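Local coordinates for glycosyl hydrolase, family 31/fibronectin type III domain protein (Clostridium perfringens, PDB 4UAP) that binds N-acetylgalactosamine as a family 32 carbohydrate-binding module, a calcium-containing beta-sandwich that probably helps bring its family 31 glycoside hydrolase to galacto-configured sugars, at residues 7-12 with 56-61; 29-34 with 141-146; 89-94 with 127-132. All blocks are in the same frame, centred on the assembly; numbering follows the deposited sequence.

Interaction 1 of 3, residues 7-12 with 56-61; sequences TVSGDS and EMTFEF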
ATOM      1  N   THR A   7       9.222  -8.386  -4.041  1.00 10.20           N
ATOM      2  CA  THR A   7      10.018  -7.860  -2.942  1.00 16.75           C
ATOM      3  C   THR A   7       9.491  -6.475  -2.575  1.00 14.32           C
ATOM      4  O   THR A   7       9.259  -5.649  -3.450  1.00 14.01           O
ATOM      5  CB  THR A   7      11.507  -7.791  -3.316  1.00 16.94           C
ATOM      6  OG1 THR A   7      11.975  -9.115  -3.590  1.00 25.63           O
ATOM      7  CG2 THR A   7      12.322  -7.210  -2.181  1.00 19.74           C
ATOM      8  N   VAL A   8       9.263  -6.234  -1.290  1.00 10.38           N
ATOM      9  CA  VAL A   8       8.768  -4.934  -0.865  1.00  8.05           C
ATOM     10  C   VAL A   8       9.790  -4.258   0.054  1.00 10.96           C
ATOM     11  O   VAL A   8      10.420  -4.899   0.880  1.00 10.33           O
ATOM     12  CB  VAL A   8       7.394  -5.048  -0.156  1.00 12.07           C
ATOM     13  CG1 VAL A   8       7.494  -5.905   1.095  1.00 14.46           C
ATOM     14  CG2 VAL A   8       6.846  -3.656   0.169  1.00  8.55           C
ATOM     15  N   SER A   9       9.961  -2.956  -0.110  1.00  8.10           N
ATOM     16  CA  SER A   9      10.924  -2.224   0.686  1.00  6.71           C
ATOM     17  C   SER A   9      10.397  -0.836   0.977  1.00  8.23           C
ATOM     18  O   SER A   9       9.426  -0.386   0.368  1.00  8.00           O
ATOM     19  CB  SER A   9      12.278  -2.154  -0.030  1.00  7.67           C
ATOM     20  OG  SER A   9      12.146  -1.505  -1.285  1.00 10.85           O
ATOM     21  N   GLY A  10      11.022  -0.172   1.938  1.00  6.79           N
ATOM     22  CA  GLY A  10      10.584   1.139   2.369  1.00  7.98           C
ATOM     23  C   GLY A  10      11.011   1.334   3.810  1.00  7.47           C
ATOM     24  O   GLY A  10      11.709   0.482   4.369  1.00  6.22           O
ATOM     25  N   ASP A  11      10.598   2.444   4.413  1.00  7.34           N
ATOM     26  CA  ASP A  11      11.115   2.822   5.726  1.00  9.05           C
ATOM     27  C   ASP A  11      10.325   2.181   6.868  1.00  8.82           C
ATOM     28  O   ASP A  11       9.317   2.717   7.359  1.00  7.54           O
ATOM     29  CB  ASP A  11      11.134   4.338   5.882  1.00  9.93           C
ATOM     30  CG  ASP A  11      11.869   4.788   7.140  1.00 12.84           C
ATOM     31  OD1 ASP A  11      12.270   3.926   7.955  1.00 11.54           O
ATOM     32  OD2 ASP A  11      12.028   6.010   7.322  1.00 12.48           O
ATOM     33  N   SER A  12      10.834   1.048   7.330  1.00  6.43           N
ATOM     34  CA  SER A  12      10.177   0.295   8.387  1.00 11.12           C
ATOM     35  C   SER A  12      10.187   1.045   9.721  1.00 10.90           C
ATOM     36  O   SER A  12       9.438   0.703  10.639  1.00  8.88           O
ATOM     37  CB  SER A  12      10.845  -1.078   8.534  1.00 13.51           C
ATOM     38  OG  SER A  12      12.221  -0.945   8.847  1.00 11.49           O
ATOM     39  N   GLU A  56       6.183   5.902   1.356  1.00  8.77           N
ATOM     40  CA  GLU A  56       6.532   5.294   0.086  1.00  9.65           C
ATOM     41  C   GLU A  56       6.809   3.804   0.243  1.00  8.75           C
ATOM     42  O   GLU A  56       7.609   3.393   1.089  1.00 10.49           O
ATOM     43  CB  GLU A  56       7.752   6.017  -0.487  1.00 11.17           C
ATOM     44  CG  GLU A  56       8.222   5.567  -1.839  1.00 20.37           C
ATOM     45  CD  GLU A  56       9.509   6.284  -2.235  1.00 26.40           C
ATOM     46  OE1 GLU A  56      10.601   5.784  -1.882  1.00 30.55           O
ATOM     47  OE2 GLU A  56       9.418   7.363  -2.858  1.00 25.30           O
ATOM     48  N   MET A  57       6.133   3.003  -0.574  1.00  6.10           N
ATOM     49  CA  MET A  57       6.275   1.552  -0.568  1.00  7.05           C
ATOM     50  C   MET A  57       6.781   1.110  -1.946  1.00  8.08           C
ATOM     51  O   MET A  57       6.141   1.388  -2.962  1.00  5.96           O
ATOM     52  CB  MET A  57       4.935   0.878  -0.245  1.00  4.26           C
ATOM     53  CG  MET A  57       4.402   1.124   1.178  1.00  7.85           C
ATOM     54  SD  MET A  57       2.590   0.924   1.346  1.00  1.82           S
ATOM     55  CE  MET A  57       2.019   2.477   0.660  1.00  9.23           C
ATOM     56  N   THR A  58       7.929   0.442  -1.975  1.00  5.91           N
ATOM     57  CA  THR A  58       8.544   0.040  -3.237  1.00  6.94           C
ATOM     58  C   THR A  58       8.390  -1.456  -3.472  1.00  9.25           C
ATOM     59  O   THR A  58       8.711  -2.263  -2.600  1.00  9.33           O
ATOM     60  CB  THR A  58      10.030   0.404  -3.271  1.00  7.35           C
ATOM     61  OG1 THR A  58      10.161   1.825  -3.143  1.00  7.43           O
ATOM     62  CG2 THR A  58      10.684  -0.068  -4.589  1.00  8.48           C
ATOM     63  N   PHE A  59       7.899  -1.813  -4.656  1.00  7.14           N
ATOM     64  CA  PHE A  59       7.678  -3.209  -5.017  1.00  6.35           C
ATOM     65  C   PHE A  59       8.515  -3.565  -6.238  1.00  9.40           C
ATOM     66  O   PHE A  59       8.454  -2.890  -7.262  1.00  8.08           O
ATOM     67  CB  PHE A  59       6.199  -3.468  -5.298  1.00  4.72           C
ATOM     68  CG  PHE A  59       5.309  -3.204  -4.106  1.00  6.98           C
ATOM     69  CD1 PHE A  59       4.840  -1.926  -3.847  1.00  7.40           C
ATOM     70  CD2 PHE A  59       4.978  -4.224  -3.233  1.00  6.78           C
ATOM     71  CE1 PHE A  59       4.030  -1.670  -2.742  1.00  6.05           C
ATOM     72  CE2 PHE A  59       4.156  -3.982  -2.129  1.00  7.86           C
ATOM     73  CZ  PHE A  59       3.693  -2.695  -1.889  1.00  5.67           C
ATOM     74  N   GLU A  60       9.294  -4.628  -6.123  1.00  9.31           N
ATOM     75  CA  GLU A  60      10.154  -5.040  -7.217  1.00 15.06           C
ATOM     76  C   GLU A  60       9.911  -6.493  -7.581  1.00 17.50           C
ATOM     77  O   GLU A  60       9.610  -7.327  -6.722  1.00 14.97           O
ATOM     78  CB  GLU A  60      11.618  -4.838  -6.851  1.00 14.31           C
ATOM     79  CG  GLU A  60      12.009  -3.400  -6.656  1.00 16.32           C
ATOM     80  CD  GLU A  60      13.422  -3.266  -6.135  1.00 30.71           C
ATOM     81  OE1 GLU A  60      13.615  -3.434  -4.910  1.00 30.56           O
ATOM     82  OE2 GLU A  60      14.341  -3.003  -6.948  1.00 33.54           O
ATOM     83  N   PHE A  61      10.036  -6.779  -8.867  1.00 13.95           N
ATOM     84  CA  PHE A  61       9.987  -8.140  -9.354  1.00 19.70           C
ATOM     85  C   PHE A  61      11.406  -8.472  -9.825  1.00 24.65           C
ATOM     86  O   PHE A  61      12.149  -7.574 -10.231  1.00 25.04           O
ATOM     87  CB  PHE A  61       8.957  -8.273 -10.480  1.00 18.17           C
ATOM     88  CG  PHE A  61       7.745  -7.384 -10.307  1.00 22.24           C
ATOM     89  CD1 PHE A  61       6.711  -7.742  -9.448  1.00 26.54           C
ATOM     90  CD2 PHE A  61       7.639  -6.189 -11.008  1.00 20.65           C
ATOM     91  CE1 PHE A  61       5.592  -6.919  -9.294  1.00 22.26           C
ATOM     92  CE2 PHE A  61       6.534  -5.363 -10.863  1.00 20.20           C
ATOM     93  CZ  PHE A  61       5.506  -5.725 -10.000  1.00 19.70           C
TER
HETATM   94  O   HOH W   1      11.330  -9.668  -6.537  1.00 31.69           O
HETATM   95  O   HOH W   2      10.056   2.728  -0.638  1.00  9.37           O
HETATM   96  O   HOH W   3      11.571  -3.558  -3.128  1.00 15.21           O
HETATM   97  O   HOH W   4       9.396   4.434   2.879  1.00 11.18           O
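Val8 lays its CG2 methyl over one face of the Phe59 ring, 4.0 Å from the ring centroid and 29° off the normal, and comes nearest at Phe59 CE2, 3.6 Å away. CG2 stands anti to the backbone N of Val8, and the two side chains run side by side in the same direction, making a CH-pi contact across a non-hydrogen-bonded antiparallel pair. Leu24 and Phe147 also pack on Phe59 on this inward side. The flanking pairs, Thr7 with Glu60 and Ser9 with Thr58, are hydrogen-bonded; the bond from Thr7 N to Glu60 O, 2.9 Å long, is almost straight at 179°. Here strand 6-9 forms the edge of a five-stranded antiparallel sheet of the beta-sandwich.

The other face, with Thr7, Ser9, Thr58 and Glu60, is wetted. Ser9 OG sits 3.5 Å from Thr58 CB, and one water connects Ser9 OG, at 2.8 Å, with Glu60 OE1. At Gly10 the backbone angles would press a CB against the preceding carbonyl, and a water accepting from Asp11 N donates to Glu56 O. The chemistry thus implies an edge strand held by backbone bonds, apolar toward the core and hydrated on the outer face.

Interaction 2 of 3, residues 29-34 with 141-146; sequences TSSDDS and AINEIE. With CA (calcium ion), chain D.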
ATOM      1  N   THR A  29      -5.896 -10.422   3.341  1.00 10.46           N
ATOM      2  CA  THR A  29      -6.595  -9.233   2.857  1.00 11.95           C
ATOM      3  C   THR A  29      -7.648  -8.705   3.827  1.00  7.46           C
ATOM      4  O   THR A  29      -8.285  -7.689   3.556  1.00 10.49           O
ATOM      5  CB  THR A  29      -7.286  -9.514   1.511  1.00 14.51           C
ATOM      6  OG1 THR A  29      -8.171 -10.628   1.668  1.00 13.15           O
ATOM      7  CG2 THR A  29      -6.256  -9.823   0.429  1.00 13.71           C
ATOM      8  N   SER A  30      -7.848  -9.388   4.947  1.00 10.21           N
ATOM      9  CA  SER A  30      -8.852  -8.930   5.913  1.00 11.35           C
ATOM     10  C   SER A  30      -8.363  -7.681   6.635  1.00 10.70           C
ATOM     11  O   SER A  30      -7.173  -7.349   6.582  1.00 10.84           O
ATOM     12  CB  SER A  30      -9.178 -10.024   6.931  1.00 12.33           C
ATOM     13  OG  SER A  30      -8.164 -10.100   7.918  1.00 14.78           O
ATOM     14  N   SER A  31      -9.275  -6.998   7.318  1.00  9.46           N
ATOM     15  CA  SER A  31      -8.945  -5.760   8.031  1.00 11.25           C
ATOM     16  C   SER A  31      -8.457  -5.992   9.462  1.00 12.55           C
ATOM     17  O   SER A  31      -8.189  -5.030  10.190  1.00 11.56           O
ATOM     18  CB  SER A  31     -10.160  -4.828   8.056  1.00 10.76           C
ATOM     19  OG  SER A  31     -10.502  -4.400   6.746  1.00  8.58           O
ATOM     20  N   ASP A  32      -8.340  -7.258   9.861  1.00 13.95           N
ATOM     21  CA  ASP A  32      -7.881  -7.622  11.205  1.00 13.23           C
ATOM     22  C   ASP A  32      -6.513  -7.015  11.489  1.00 16.05           C
ATOM     23  O   ASP A  32      -5.719  -6.864  10.564  1.00 11.63           O
ATOM     24  CB  ASP A  32      -7.809  -9.144  11.346  1.00 15.46           C
ATOM     25  CG  ASP A  32      -9.173  -9.817  11.180  1.00 30.56           C
ATOM     26  OD1 ASP A  32     -10.123  -9.432  11.896  1.00 30.61           O
ATOM     27  OD2 ASP A  32      -9.295 -10.729  10.331  1.00 36.55           O
ATOM     28  N   ASP A  33      -6.229  -6.684  12.752  1.00 15.42           N
ATOM     29  CA  ASP A  33      -4.913  -6.148  13.125  1.00 14.61           C
ATOM     30  C   ASP A  33      -3.786  -7.047  12.633  1.00 17.78           C
ATOM     31  O   ASP A  33      -2.717  -6.566  12.239  1.00 14.09           O
ATOM     32  CB  ASP A  33      -4.776  -5.991  14.645  1.00 16.75           C
ATOM     33  CG  ASP A  33      -5.616  -4.855  15.208  1.00 22.23           C
ATOM     34  OD1 ASP A  33      -6.117  -4.017  14.426  1.00 16.48           O
ATOM     35  OD2 ASP A  33      -5.758  -4.794  16.450  1.00 27.94           O
ATOM     36  N   SER A  34      -4.025  -8.358  12.670  1.00 13.07           N
ATOM     37  CA  SER A  34      -2.993  -9.326  12.323  1.00 17.23           C
ATOM     38  C   SER A  34      -2.686  -9.385  10.814  1.00 13.54           C
ATOM     39  O   SER A  34      -1.686  -9.982  10.406  1.00 12.25           O
ATOM     40  CB  SER A  34      -3.400 -10.712  12.825  1.00 18.31           C
ATOM     41  OG  SER A  34      -4.616 -11.119  12.225  1.00 20.15           O
ATOM     42  N   ALA A 141      -3.385   2.591   7.619  1.00  4.61           N
ATOM     43  CA  ALA A 141      -3.555   1.147   7.701  1.00  5.54           C
ATOM     44  C   ALA A 141      -3.858   0.594   6.320  1.00  7.46           C
ATOM     45  O   ALA A 141      -4.778   1.054   5.647  1.00  9.05           O
ATOM     46  CB  ALA A 141      -4.673   0.781   8.683  1.00  5.97           C
ATOM     47  N   ILE A 142      -3.080  -0.397   5.901  1.00  6.77           N
ATOM     48  CA  ILE A 142      -3.314  -1.087   4.639  1.00  5.64           C
ATOM     49  C   ILE A 142      -3.315  -2.594   4.889  1.00  6.58           C
ATOM     50  O   ILE A 142      -2.402  -3.111   5.530  1.00  6.90           O
ATOM     51  CB  ILE A 142      -2.238  -0.716   3.593  1.00  5.52           C
ATOM     52  CG1 ILE A 142      -2.274   0.794   3.313  1.00  7.33           C
ATOM     53  CG2 ILE A 142      -2.429  -1.530   2.312  1.00  5.41           C
ATOM     54  CD1 ILE A 142      -1.102   1.290   2.414  1.00  8.73           C
ATOM     55  N   ASN A 143      -4.340  -3.295   4.405  1.00  6.87           N
ATOM     56  CA  ASN A 143      -4.439  -4.742   4.610  1.00  5.55           C
ATOM     57  C   ASN A 143      -3.464  -5.546   3.762  1.00  4.92           C
ATOM     58  O   ASN A 143      -2.869  -6.508   4.219  1.00  6.51           O
ATOM     59  CB  ASN A 143      -5.857  -5.237   4.295  1.00  5.96           C
ATOM     60  CG  ASN A 143      -6.912  -4.555   5.121  1.00  7.90           C
ATOM     61  OD1 ASN A 143      -6.606  -3.786   6.039  1.00  6.09           O
ATOM     62  ND2 ASN A 143      -8.179  -4.845   4.813  1.00  6.67           N
ATOM     63  N   GLU A 144      -3.333  -5.162   2.500  1.00  5.71           N
ATOM     64  CA  GLU A 144      -2.640  -5.995   1.528  1.00  7.64           C
ATOM     65  C   GLU A 144      -2.550  -5.231   0.227  1.00  7.09           C
ATOM     66  O   GLU A 144      -3.407  -4.400  -0.062  1.00  7.05           O
ATOM     67  CB  GLU A 144      -3.383  -7.330   1.307  1.00  7.47           C
ATOM     68  CG  GLU A 144      -2.609  -8.366   0.442  1.00  8.32           C
ATOM     69  CD  GLU A 144      -1.703  -9.281   1.270  1.00  9.62           C
ATOM     70  OE1 GLU A 144      -1.072 -10.191   0.697  1.00 10.34           O
ATOM     71  OE2 GLU A 144      -1.614  -9.093   2.502  1.00 10.31           O
ATOM     72  N   ILE A 145      -1.508  -5.500  -0.547  1.00  6.96           N
ATOM     73  CA  ILE A 145      -1.449  -5.023  -1.914  1.00  8.40           C
ATOM     74  C   ILE A 145      -1.125  -6.228  -2.781  1.00 11.57           C
ATOM     75  O   ILE A 145      -0.147  -6.924  -2.523  1.00  8.38           O
ATOM     76  CB  ILE A 145      -0.400  -3.902  -2.106  1.00 10.34           C
ATOM     77  CG1 ILE A 145      -0.779  -2.684  -1.245  1.00  6.70           C
ATOM     78  CG2 ILE A 145      -0.304  -3.518  -3.592  1.00  9.59           C
ATOM     79  CD1 ILE A 145       0.248  -1.516  -1.274  1.00  7.36           C
ATOM     80  N   GLU A 146      -1.981  -6.487  -3.769  1.00  8.91           N
ATOM     81  CA  GLU A 146      -1.855  -7.641  -4.666  1.00 10.96           C
ATOM     82  C   GLU A 146      -1.558  -7.214  -6.094  1.00 10.37           C
ATOM     83  O   GLU A 146      -2.103  -6.216  -6.566  1.00 11.97           O
ATOM     84  CB  GLU A 146      -3.144  -8.473  -4.662  1.00 11.12           C
ATOM     85  CG  GLU A 146      -3.460  -9.117  -3.340  1.00 13.44           C
ATOM     86  CD  GLU A 146      -4.648 -10.038  -3.423  1.00 21.30           C
ATOM     87  OE1 GLU A 146      -5.485  -9.844  -4.333  1.00 21.09           O
ATOM     88  OE2 GLU A 146      -4.743 -10.957  -2.581  1.00 26.12           O
TER
HETATM   89 CA    CA D 202      -1.851  -8.501   4.727  1.00  7.87          CA
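Asn143 reaches from strand 141-146 into the loop 29-34 and holds it through its amide nitrogen, beside the calcium site of this carbohydrate-binding beta-sandwich. ND2 donates twice: to Ser31 OG at 3.1 Å, with an N-H...O angle of 156°, and to Thr29 O at the same length but more bent, 140°. The Thr29 carbonyl is met from well above its plane, and both acceptors are tilted from the plane of the amide. The Ser30 carbonyl also lies against the amide carbon, Ser30 O being 3.2 Å from Asn143 CG. Asn143 OD1 is buried by the contact and has no partner in the model.

The same residue serves the metal with its backbone. Asn143 O and Glu144 OE2 each bind calcium at 2.3 Å, and Lys23, Asp26, Thr28 and Ser35 complete the site. Glu144 reaches the ion with CG anti to its backbone N and the chain bent at chi2 (89°), while its other oxygen, OE1, is hydrogen-bonded to Gly27 N. The loop thus leaves the site at Thr28 and returns to it at Ser35, with the Asn143 amide gripping the segment in between.

Further out, Ser31 OG has a stronger polar partner at Met76, and Tyr73 packs on Thr29, Asn143 and Glu144. Within the loop, Ser30 OG donates to Asp32 OD2 at 2.7 Å, approaching from above the carboxylate plane, and is also bonded to Ser35 OG. Asp33 forms a salt bridge with Arg36, a residue of the sugar pocket, which links the loop to that pocket. On the other flank Thr29 CG2 packs on the side of the Glu144 chain; the Glu146 carboxylate has its stronger polar partner at Tyr148, and its OE2 lies 3.6 Å from Thr29 CG2.

Interaction 3 of 3, residues 89-94 with 127-132; sequences KVKAVG and VITALD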
ATOM      1  N   LYS A  89      -5.834   8.866   0.041  1.00  8.93           N
ATOM      2  CA  LYS A  89      -5.230   9.372  -1.188  1.00  8.84           C
ATOM      3  C   LYS A  89      -3.890   8.698  -1.458  1.00  8.97           C
ATOM      4  O   LYS A  89      -3.072   8.522  -0.559  1.00  7.69           O
ATOM      5  CB  LYS A  89      -5.045  10.888  -1.103  1.00 10.29           C
ATOM      6  CG  LYS A  89      -4.540  11.547  -2.376  1.00  9.17           C
ATOM      7  CD  LYS A  89      -4.593  13.062  -2.182  1.00 19.37           C
ATOM      8  CE  LYS A  89      -3.809  13.820  -3.227  1.00 27.96           C
ATOM      9  NZ  LYS A  89      -3.905  15.295  -2.962  1.00 36.97           N
ATOM     10  N   VAL A  90      -3.664   8.338  -2.711  1.00  7.46           N
ATOM     11  CA  VAL A  90      -2.508   7.537  -3.067  1.00  7.51           C
ATOM     12  C   VAL A  90      -2.025   7.949  -4.435  1.00  9.87           C
ATOM     13  O   VAL A  90      -2.805   8.422  -5.264  1.00  8.99           O
ATOM     14  CB  VAL A  90      -2.850   6.023  -3.056  1.00 10.00           C
ATOM     15  CG1 VAL A  90      -3.859   5.681  -4.157  1.00  8.88           C
ATOM     16  CG2 VAL A  90      -1.587   5.151  -3.154  1.00 10.65           C
ATOM     17  N   LYS A  91      -0.734   7.784  -4.671  1.00  7.31           N
ATOM     18  CA  LYS A  91      -0.214   7.915  -6.018  1.00 10.51           C
ATOM     19  C   LYS A  91       0.696   6.735  -6.294  1.00  9.50           C
ATOM     20  O   LYS A  91       1.109   6.022  -5.373  1.00  8.25           O
ATOM     21  CB  LYS A  91       0.541   9.239  -6.203  1.00 12.72           C
ATOM     22  CG  LYS A  91       1.787   9.382  -5.337  1.00 11.23           C
ATOM     23  CD  LYS A  91       2.621  10.597  -5.757  1.00 14.34           C
ATOM     24  CE  LYS A  91       3.919  10.648  -4.961  1.00 22.26           C
ATOM     25  NZ  LYS A  91       4.722  11.873  -5.232  1.00 25.66           N
ATOM     26  N   ALA A  92       1.021   6.525  -7.561  1.00  7.76           N
ATOM     27  CA  ALA A  92       1.929   5.446  -7.896  1.00  7.46           C
ATOM     28  C   ALA A  92       2.728   5.775  -9.150  1.00  9.17           C
ATOM     29  O   ALA A  92       2.286   6.545 -10.009  1.00  9.82           O
ATOM     30  CB  ALA A  92       1.166   4.142  -8.074  1.00  7.63           C
ATOM     31  N   VAL A  93       3.910   5.181  -9.226  1.00  8.41           N
ATOM     32  CA  VAL A  93       4.831   5.357 -10.339  1.00 11.30           C
ATOM     33  C   VAL A  93       5.407   3.994 -10.678  1.00 13.35           C
ATOM     34  O   VAL A  93       5.697   3.203  -9.775  1.00 10.15           O
ATOM     35  CB  VAL A  93       5.972   6.329  -9.991  1.00 13.09           C
ATOM     36  CG1 VAL A  93       6.943   6.453 -11.156  1.00 15.02           C
ATOM     37  CG2 VAL A  93       5.410   7.696  -9.612  1.00 13.50           C
ATOM     38  N   GLY A  94       5.551   3.707 -11.969  1.00  7.06           N
ATOM     39  CA  GLY A  94       6.133   2.450 -12.392  1.00  9.92           C
ATOM     40  C   GLY A  94       7.441   2.722 -13.110  1.00 10.36           C
ATOM     41  O   GLY A  94       7.634   3.808 -13.663  1.00  9.40           O
ATOM     42  N   VAL A 127       6.290   1.934  -7.390  1.00  6.27           N
ATOM     43  CA  VAL A 127       6.396   2.639  -6.127  1.00  6.56           C
ATOM     44  C   VAL A 127       5.054   3.253  -5.822  1.00  6.07           C
ATOM     45  O   VAL A 127       4.537   4.037  -6.617  1.00  8.20           O
ATOM     46  CB  VAL A 127       7.474   3.728  -6.152  1.00  8.04           C
ATOM     47  CG1 VAL A 127       7.545   4.420  -4.786  1.00 10.80           C
ATOM     48  CG2 VAL A 127       8.836   3.128  -6.543  1.00  6.94           C
ATOM     49  N   ILE A 128       4.486   2.857  -4.691  1.00  6.50           N
ATOM     50  CA  ILE A 128       3.162   3.322  -4.265  1.00  5.48           C
ATOM     51  C   ILE A 128       3.312   4.228  -3.062  1.00  7.15           C
ATOM     52  O   ILE A 128       3.906   3.840  -2.064  1.00  8.28           O
ATOM     53  CB  ILE A 128       2.237   2.151  -3.900  1.00  6.89           C
ATOM     54  CG1 ILE A 128       2.095   1.208  -5.102  1.00  8.40           C
ATOM     55  CG2 ILE A 128       0.860   2.676  -3.413  1.00  6.59           C
ATOM     56  CD1 ILE A 128       1.387  -0.081  -4.803  1.00  9.29           C
ATOM     57  N   THR A 129       2.781   5.439  -3.149  1.00  8.69           N
ATOM     58  CA  THR A 129       2.927   6.371  -2.047  1.00  9.00           C
ATOM     59  C   THR A 129       1.574   6.739  -1.462  1.00  8.63           C
ATOM     60  O   THR A 129       0.735   7.322  -2.145  1.00  8.25           O
ATOM     61  CB  THR A 129       3.659   7.654  -2.483  1.00 10.14           C
ATOM     62  OG1 THR A 129       4.883   7.299  -3.137  1.00 13.04           O
ATOM     63  CG2 THR A 129       3.987   8.498  -1.266  1.00 10.94           C
ATOM     64  N   ALA A 130       1.369   6.374  -0.199  1.00  6.77           N
ATOM     65  CA  ALA A 130       0.215   6.837   0.560  1.00 10.74           C
ATOM     66  C   ALA A 130       0.407   8.317   0.918  1.00  9.60           C
ATOM     67  O   ALA A 130       1.394   8.683   1.552  1.00  8.33           O
ATOM     68  CB  ALA A 130       0.028   5.987   1.811  1.00  9.14           C
ATOM     69  N   LEU A 131      -0.534   9.156   0.493  1.00 10.48           N
ATOM     70  CA  LEU A 131      -0.404  10.603   0.641  1.00  9.43           C
ATOM     71  C   LEU A 131      -1.245  11.126   1.792  1.00 12.18           C
ATOM     72  O   LEU A 131      -0.880  12.100   2.441  1.00 14.34           O
ATOM     73  CB  LEU A 131      -0.816  11.322  -0.647  1.00  8.81           C
ATOM     74  CG  LEU A 131      -0.051  10.917  -1.899  1.00 12.96           C
ATOM     75  CD1 LEU A 131      -0.696  11.555  -3.125  1.00 11.03           C
ATOM     76  CD2 LEU A 131       1.403  11.337  -1.753  1.00 15.38           C
ATOM     77  N   ASP A 132      -2.385  10.485   2.029  1.00  9.51           N
ATOM     78  CA  ASP A 132      -3.283  10.904   3.092  1.00 11.42           C
ATOM     79  C   ASP A 132      -4.053   9.708   3.638  1.00 12.77           C
ATOM     80  O   ASP A 132      -4.248   8.707   2.937  1.00 10.08           O
ATOM     81  CB  ASP A 132      -4.255  11.967   2.574  1.00 13.00           C
ATOM     82  CG  ASP A 132      -4.874  12.785   3.686  1.00 32.38           C
ATOM     83  OD1 ASP A 132      -4.305  12.800   4.801  1.00 32.81           O
ATOM     84  OD2 ASP A 132      -5.928  13.422   3.444  1.00 34.96           O
TER
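Val90 CG2 presses on Ile128 CG2 at 3.5 Å, tighter than usual for two methyl groups, where the side chains cross obliquely. This methyl is anti to the backbone N of Val90 and also lies 3.3 Å from Thr129 O. Ala92 CB adds a looser contact with Ile128 CG1 on the same face, and Phe70 of the other sheet packs on both Ala92 and Ile128.

The face carrying Lys89, Lys91 and Thr129 is lined by lysine methylenes. Lys91 and Thr129 lie side by side, with Lys91 CG 3.8 Å from Thr129 CB. Leu131 packs on the Lys89 chain, its CD1 methyl 3.9 Å from both CG and CE of Lys89.

These are neighbouring antiparallel strands in the five-stranded sheet of the beta-sandwich, and a classic beta bulge interrupts their register: Leu131 and Asp132 both face Lys89.

Among the backbone bonds, the bulge shows in Lys89 O, which accepts from Leu131 N at 2.8 Å and, weakly, from Asp132 N at 3.3 Å. Beyond it the pairing is regular, with reciprocal bonds joining Lys91 to Thr129 and Val93 to Val127. The bond from Val127 N to Val93 O, 2.8 Å long, is nearly straight, its N-H...O angle being 174°.

Interactions 1 and 3 belong to one sheet: strand 55-61 lies next to strand 125-133, joined by a probable hydrogen bond from Met57 N to Ile128 O. Interaction 2 lies in the facing sheet, where a loop tethered to calcium just before and after it meets strand 141-149. The strands of all three meet in the core, where Ile145 CD1 packs on Phe59 CZ (3.7 Å) and Ile128 CD1 (4.0 Å). All are partly buried: interaction 3 has the most buried residues and pairs through a bulge, interaction 1 is an edge pairing with a hydrated outer face, and interaction 2 sets a buried amide, with side-chain hydrogen bonds beside a metal site, against a partly exposed loop.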